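Local coordinates for protein mevalonate diphosphate decarboxylase (Legionella pneumophila, PDB 3LTO) that probably catalyses the ATP-dependent decarboxylation of mevalonate 5-diphosphate to isopentenyl diphosphate, a building block of isoprenoid lipids, at residues E206-S209 against E210-A214; H237-L240 against D241-L245. One frame throughout, in Å; residues are numbered along the deposited sequence.

Contact 1 of 2, residues E206-S209 against E210-A214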
ATOM      1  N   GLU A 206      -1.799  21.827   6.280  1.00 19.20           N
ATOM      2  CA  GLU A 206      -3.004  21.185   5.765  1.00 21.00           C
ATOM      3  C   GLU A 206      -2.940  20.871   4.270  1.00 19.74           C
ATOM      4  O   GLU A 206      -3.418  19.822   3.829  1.00 19.98           O
ATOM      5  CB  GLU A 206      -4.201  22.098   6.036  1.00 24.16           C
ATOM      6  CG  GLU A 206      -3.961  23.527   5.514  1.00 32.27           C
ATOM      7  CD  GLU A 206      -5.052  24.500   5.918  1.00 34.08           C
ATOM      8  OE1 GLU A 206      -6.195  24.335   5.441  1.00 34.00           O
ATOM      9  OE2 GLU A 206      -4.765  25.421   6.719  1.00 37.26           O
ATOM     10  N   THR A 207      -2.359  21.788   3.504  1.00 15.85           N
ATOM     11  CA  THR A 207      -2.243  21.653   2.054  1.00 14.48           C
ATOM     12  C   THR A 207      -0.873  21.161   1.562  1.00 14.33           C
ATOM     13  O   THR A 207      -0.617  21.105   0.355  1.00 11.28           O
ATOM     14  CB  THR A 207      -2.518  23.006   1.383  1.00 15.07           C
ATOM     15  OG1 THR A 207      -1.613  23.985   1.919  1.00 15.42           O
ATOM     16  CG2 THR A 207      -3.971  23.459   1.648  1.00 15.12           C
ATOM     17  N   ARG A 208      -0.003  20.809   2.504  1.00 13.71           N
ATOM     18  CA  ARG A 208       1.351  20.344   2.200  1.00 13.23           C
ATOM     19  C   ARG A 208       1.457  19.106   1.287  1.00 12.94           C
ATOM     20  O   ARG A 208       2.283  19.070   0.366  1.00 14.63           O
ATOM     21  CB  ARG A 208       2.091  20.117   3.528  1.00 12.85           C
ATOM     22  CG  ARG A 208       3.375  19.323   3.446  1.00 16.99           C
ATOM     23  CD  ARG A 208       4.365  19.884   2.439  1.00 15.79           C
ATOM     24  NE  ARG A 208       5.328  18.842   2.098  1.00 18.10           N
ATOM     25  CZ  ARG A 208       6.059  18.809   0.991  1.00 15.13           C
ATOM     26  NH1 ARG A 208       5.958  19.773   0.083  1.00 15.04           N
ATOM     27  NH2 ARG A 208       6.875  17.784   0.783  1.00 15.43           N
ATOM     28  N   SER A 209       0.624  18.099   1.523  1.00  9.95           N
ATOM     29  CA  SER A 209       0.665  16.893   0.711  1.00  8.95           C
ATOM     30  C   SER A 209       0.206  17.143  -0.723  1.00 10.23           C
ATOM     31  O   SER A 209       0.710  16.521  -1.655  1.00  9.34           O
ATOM     32  CB  SER A 209      -0.175  15.790   1.358  1.00  8.54           C
ATOM     33  OG  SER A 209       0.381  15.411   2.607  1.00  7.85           O
ATOM     34  N   GLU A 210      -0.749  18.048  -0.908  1.00 10.09           N
ATOM     35  CA  GLU A 210      -1.215  18.361  -2.258  1.00 12.38           C
ATOM     36  C   GLU A 210      -0.048  18.908  -3.070  1.00 11.16           C
ATOM     37  O   GLU A 210       0.152  18.524  -4.220  1.00 12.78           O
ATOM     38  CB  GLU A 210      -2.336  19.401  -2.222  1.00 14.42           C
ATOM     39  CG  GLU A 210      -3.705  18.845  -1.882  1.00 20.45           C
ATOM     40  CD  GLU A 210      -4.606  19.880  -1.232  1.00 23.50           C
ATOM     41  OE1 GLU A 210      -4.647  21.031  -1.715  1.00 26.40           O
ATOM     42  OE2 GLU A 210      -5.277  19.540  -0.239  1.00 27.65           O
ATOM     43  N   ARG A 211       0.717  19.812  -2.467  1.00 10.16           N
ATOM     44  CA  ARG A 211       1.867  20.399  -3.148  1.00 11.51           C
ATOM     45  C   ARG A 211       2.948  19.351  -3.438  1.00 10.96           C
ATOM     46  O   ARG A 211       3.552  19.348  -4.517  1.00 12.12           O
ATOM     47  CB  ARG A 211       2.464  21.537  -2.307  1.00 11.56           C
ATOM     48  CG  ARG A 211       1.545  22.742  -2.143  1.00 12.99           C
ATOM     49  CD  ARG A 211       2.308  23.955  -1.612  1.00 12.54           C
ATOM     50  NE  ARG A 211       2.812  23.752  -0.255  1.00 13.30           N
ATOM     51  CZ  ARG A 211       2.053  23.738   0.837  1.00 10.95           C
ATOM     52  NH1 ARG A 211       0.747  23.916   0.732  1.00 12.50           N
ATOM     53  NH2 ARG A 211       2.601  23.560   2.034  1.00 11.62           N
ATOM     54  N   ALA A 212       3.185  18.462  -2.475  1.00 10.87           N
ATOM     55  CA  ALA A 212       4.189  17.412  -2.624  1.00 11.62           C
ATOM     56  C   ALA A 212       3.857  16.484  -3.791  1.00 12.73           C
ATOM     57  O   ALA A 212       4.745  16.068  -4.540  1.00 11.10           O
ATOM     58  CB  ALA A 212       4.298  16.600  -1.334  1.00 10.78           C
ATOM     59  N   GLU A 213       2.577  16.145  -3.930  1.00 13.43           N
ATOM     60  CA  GLU A 213       2.142  15.267  -5.012  1.00 12.49           C
ATOM     61  C   GLU A 213       2.289  16.001  -6.336  1.00 12.90           C
ATOM     62  O   GLU A 213       2.727  15.422  -7.330  1.00 12.50           O
ATOM     63  CB  GLU A 213       0.683  14.842  -4.813  1.00 13.45           C
ATOM     64  CG  GLU A 213       0.450  13.822  -3.698  1.00 13.74           C
ATOM     65  CD  GLU A 213       1.135  12.481  -3.959  1.00 14.52           C
ATOM     66  OE1 GLU A 213       1.255  12.087  -5.138  1.00 11.58           O
ATOM     67  OE2 GLU A 213       1.537  11.811  -2.984  1.00 13.20           O
ATOM     68  N   ALA A 214       1.925  17.282  -6.340  1.00 11.03           N
ATOM     69  CA  ALA A 214       2.029  18.095  -7.546  1.00 12.51           C
ATOM     70  C   ALA A 214       3.497  18.231  -7.955  1.00 12.62           C
ATOM     71  O   ALA A 214       3.819  18.238  -9.143  1.00 13.10           O
ATOM     72  CB  ALA A 214       1.415  19.484  -7.308  1.00 11.35           C
TER
HETATM   73  O   HOH W   1      -2.395  18.202   1.431  1.00 23.07           O

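Contact 2 of 2, residues H237-L240 against D241-L245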
ATOM      1  N   HIS A 237      11.977  24.237  -4.699  1.00 11.25           N
ATOM      2  CA  HIS A 237      10.658  24.614  -4.213  1.00 13.13           C
ATOM      3  C   HIS A 237      10.202  23.662  -3.115  1.00 10.45           C
ATOM      4  O   HIS A 237       9.643  24.089  -2.105  1.00 10.98           O
ATOM      5  CB  HIS A 237       9.658  24.608  -5.377  1.00 16.38           C
ATOM      6  CG  HIS A 237       9.919  25.671  -6.400  1.00 21.42           C
ATOM      7  ND1 HIS A 237       9.416  25.612  -7.681  1.00 23.78           N
ATOM      8  CD2 HIS A 237      10.627  26.824  -6.326  1.00 23.64           C
ATOM      9  CE1 HIS A 237       9.806  26.681  -8.355  1.00 25.54           C
ATOM     10  NE2 HIS A 237      10.541  27.432  -7.555  1.00 25.33           N
ATOM     11  N   GLU A 238      10.461  22.374  -3.311  1.00  9.70           N
ATOM     12  CA  GLU A 238      10.075  21.358  -2.342  1.00  8.25           C
ATOM     13  C   GLU A 238      10.686  21.542  -0.940  1.00  9.97           C
ATOM     14  O   GLU A 238       9.948  21.592   0.048  1.00  8.50           O
ATOM     15  CB  GLU A 238      10.411  19.968  -2.899  1.00  7.89           C
ATOM     16  CG  GLU A 238      10.241  18.812  -1.913  1.00  7.61           C
ATOM     17  CD  GLU A 238       8.789  18.412  -1.669  1.00  8.94           C
ATOM     18  OE1 GLU A 238       7.869  19.089  -2.174  1.00  7.33           O
ATOM     19  OE2 GLU A 238       8.574  17.405  -0.963  1.00  9.99           O
ATOM     20  N   PHE A 239      12.009  21.662  -0.830  1.00  8.25           N
ATOM     21  CA  PHE A 239      12.591  21.809   0.504  1.00  8.10           C
ATOM     22  C   PHE A 239      12.292  23.162   1.147  1.00  8.23           C
ATOM     23  O   PHE A 239      12.158  23.262   2.367  1.00  8.89           O
ATOM     24  CB  PHE A 239      14.106  21.506   0.494  1.00  8.38           C
ATOM     25  CG  PHE A 239      14.986  22.659   0.075  1.00  7.68           C
ATOM     26  CD1 PHE A 239      15.386  23.626   0.992  1.00  7.83           C
ATOM     27  CD2 PHE A 239      15.460  22.741  -1.229  1.00 10.03           C
ATOM     28  CE1 PHE A 239      16.249  24.658   0.620  1.00  7.45           C
ATOM     29  CE2 PHE A 239      16.320  23.768  -1.616  1.00  8.69           C
ATOM     30  CZ  PHE A 239      16.717  24.730  -0.688  1.00  9.55           C
ATOM     31  N   LEU A 240      12.160  24.202   0.336  1.00  7.80           N
ATOM     32  CA  LEU A 240      11.844  25.515   0.885  1.00 10.51           C
ATOM     33  C   LEU A 240      10.419  25.498   1.445  1.00 10.92           C
ATOM     34  O   LEU A 240      10.120  26.158   2.442  1.00 12.05           O
ATOM     35  CB  LEU A 240      12.003  26.603  -0.182  1.00 10.46           C
ATOM     36  CG  LEU A 240      13.462  26.920  -0.542  1.00 10.04           C
ATOM     37  CD1 LEU A 240      13.530  28.000  -1.620  1.00  9.67           C
ATOM     38  CD2 LEU A 240      14.192  27.380   0.707  1.00  8.63           C
ATOM     39  N   ASP A 241       9.553  24.713   0.814  1.00 11.96           N
ATOM     40  CA  ASP A 241       8.167  24.571   1.256  1.00 10.66           C
ATOM     41  C   ASP A 241       8.197  24.048   2.682  1.00 10.99           C
ATOM     42  O   ASP A 241       7.652  24.658   3.605  1.00 10.96           O
ATOM     43  CB  ASP A 241       7.441  23.560   0.367  1.00 10.85           C
ATOM     44  CG  ASP A 241       5.968  23.407   0.721  1.00 10.94           C
ATOM     45  OD1 ASP A 241       5.528  23.910   1.774  1.00 15.03           O
ATOM     46  OD2 ASP A 241       5.244  22.771  -0.063  1.00 10.20           O
HETATM   47  N   MSE A 242       8.859  22.910   2.854  1.00 12.05           N
HETATM   48  CA  MSE A 242       8.957  22.302   4.167  1.00 10.74           C
HETATM   49  C   MSE A 242       9.523  23.267   5.194  1.00  9.39           C
HETATM   50  O   MSE A 242       8.939  23.443   6.256  1.00  8.72           O
HETATM   51  CB  MSE A 242       9.825  21.041   4.126  1.00 13.95           C
HETATM   52  CG  MSE A 242      10.034  20.402   5.492  1.00 14.94           C
HETATM   53 SE   MSE A 242      10.824  18.639   5.437  1.00 27.39          SE
HETATM   54  CE  MSE A 242      12.650  19.120   5.202  1.00 15.21           C
ATOM     55  N   HIS A 243      10.654  23.896   4.887  1.00  7.36           N
ATOM     56  CA  HIS A 243      11.247  24.818   5.844  1.00  8.37           C
ATOM     57  C   HIS A 243      10.356  26.001   6.174  1.00  8.22           C
ATOM     58  O   HIS A 243      10.405  26.503   7.282  1.00  9.64           O
ATOM     59  CB  HIS A 243      12.638  25.265   5.369  1.00  8.00           C
ATOM     60  CG  HIS A 243      13.695  24.231   5.616  1.00  8.21           C
ATOM     61  ND1 HIS A 243      14.559  24.292   6.687  1.00 10.67           N
ATOM     62  CD2 HIS A 243      13.956  23.059   4.991  1.00  9.20           C
ATOM     63  CE1 HIS A 243      15.304  23.202   6.714  1.00 10.04           C
ATOM     64  NE2 HIS A 243      14.956  22.436   5.695  1.00 10.26           N
ATOM     65  N   GLN A 244       9.530  26.435   5.231  1.00  8.86           N
ATOM     66  CA  GLN A 244       8.621  27.537   5.520  1.00 10.33           C
ATOM     67  C   GLN A 244       7.645  27.069   6.601  1.00 11.55           C
ATOM     68  O   GLN A 244       7.167  27.868   7.406  1.00 12.85           O
ATOM     69  CB  GLN A 244       7.842  27.961   4.269  1.00  9.27           C
ATOM     70  CG  GLN A 244       6.720  28.945   4.576  1.00  9.46           C
ATOM     71  CD  GLN A 244       6.140  29.610   3.337  1.00  9.14           C
ATOM     72  OE1 GLN A 244       6.261  30.827   3.160  1.00  9.61           O
ATOM     73  NE2 GLN A 244       5.509  28.815   2.471  1.00  8.53           N
ATOM     74  N   LEU A 245       7.356  25.770   6.614  1.00 11.92           N
ATOM     75  CA  LEU A 245       6.448  25.199   7.608  1.00 11.66           C
ATOM     76  C   LEU A 245       6.999  25.420   9.013  1.00 10.17           C
ATOM     77  O   LEU A 245       6.265  25.781   9.925  1.00  8.83           O
ATOM     78  CB  LEU A 245       6.262  23.701   7.361  1.00 10.63           C
ATOM     79  CG  LEU A 245       4.969  23.163   6.735  1.00 13.00           C
ATOM     80  CD1 LEU A 245       4.480  24.044   5.604  1.00 11.05           C
ATOM     81  CD2 LEU A 245       5.236  21.739   6.250  1.00 10.91           C
TER

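Contact 1 of 2, residues E206-S209 against E210-A214
Arg-211 reaches back one helical turn to Thr-207 and lies across the backbone of Arg-208. Its NH1 donates to Thr-207 OG1 in a short but bent bond (2.6 Å, 136°), and that oxygen sits in the guanidinium plane, at its edge. Thr-207 is the N-cap residue, but its hydroxyl forms no capping bond; with OG1 set between the backbone N and the carbonyl carbon (chi1 56°), it meets the arginine instead, and Phe-204 O bonds both OG1 and Arg-211 NH2. A bend at chi3 of Arg-211 folds the guanidinium back, so that one face lies over Arg-208 CA, with NH2 of Arg-211 3.5 Å from this carbon. A long, jointed side chain suits both tasks.

The Arg-208 side chain crosses that of Arg-211 at about a right angle; the two guanidinium planes are 51° apart and do not stack. Ala-212 rests its CB on one face of the Arg-208 group, 3.5 Å from NH2; a methyl is small enough to leave the flat cation lying along the helix. Both arginines point their charge at helix 228-247, where Glu-238 and Asp-241 receive it. Ser-209 instead turns to the N-terminal part of the chain, its compact OG bonding Lys-19 and Asn-29, while its carbonyl O accepts from Glu-213 N at 3.0 Å.

The first turn is completed by a water that takes the N-H of Glu-210 at 2.9 Å from its N and donates to Glu-206 O. This is the N-terminal turn of an alpha-helix in a GHMP-type C-terminal domain, braced by an i to i+4 side-chain bond.

Contact 2 of 2, residues H237-L240 against D241-L245
Asp-241 lies one turn beyond His-237 in the regular i to i+4 ladder of an alpha-helix, here in helix 228-247 of the C-terminal domain, and most of the residues that touch are buried. Its N donates to His-237 O at 3.0 Å, and its CB presses against Glu-238 O. With CG anti to the backbone N (chi1 -177°), the short carboxylate faces helix 208-224, where OD2 takes salt bridges from Arg-211 and Arg-208. Glu-238 supplies a second acid on this side, its OE2 salt-bridged to Arg-208 and its OE1 5.0 Å from Asp-241 OD2; Arg-208, bound to both acids, probably offsets their repulsion.

Met-242, a selenomethionine, follows with a long but straight bond from its N to Glu-238 O (169°). Its flexible, nonpolar side chain suits a buried place and packs on Met-17 in a loop.

His-243 returns to Phe-239, its N donating to Phe-239 O at 3.0 Å. The same Phe-239 O lies in the plane of the imidazole, at its edge, 3.2 Å from His-243 CD2. That CD2 also makes a loose edge contact with the phenyl ring, 4.3 Å from Phe-239 CD1. Gln-244, polar at a partly exposed place, continues the ladder: its N bonds Leu-240 O at 2.9 Å, and its CB lies 3.4 Å from that oxygen.

From the N-terminal end, the chain enters helix 208-224 through contact 1, runs to the end of that helix, turns, and passes along helix 228-247 through contact 2. Each contact joins neighbouring turns of one helix, so neither closes a long loop; they come in series, without nesting or crossing. Their centres nevertheless lie about 11 Å apart, because the two successive helices pack side by side. Salt bridges tie them: Arg-208 NH2 stands 2.5 Å from Glu-238 OE2, and Arg-211 NE 2.6 Å from Asp-241 OD2. Leu-245 packs against the aliphatic stem of Arg-208 and the guanidinium end of Arg-211, further joining the two helices within the C-terminal domain.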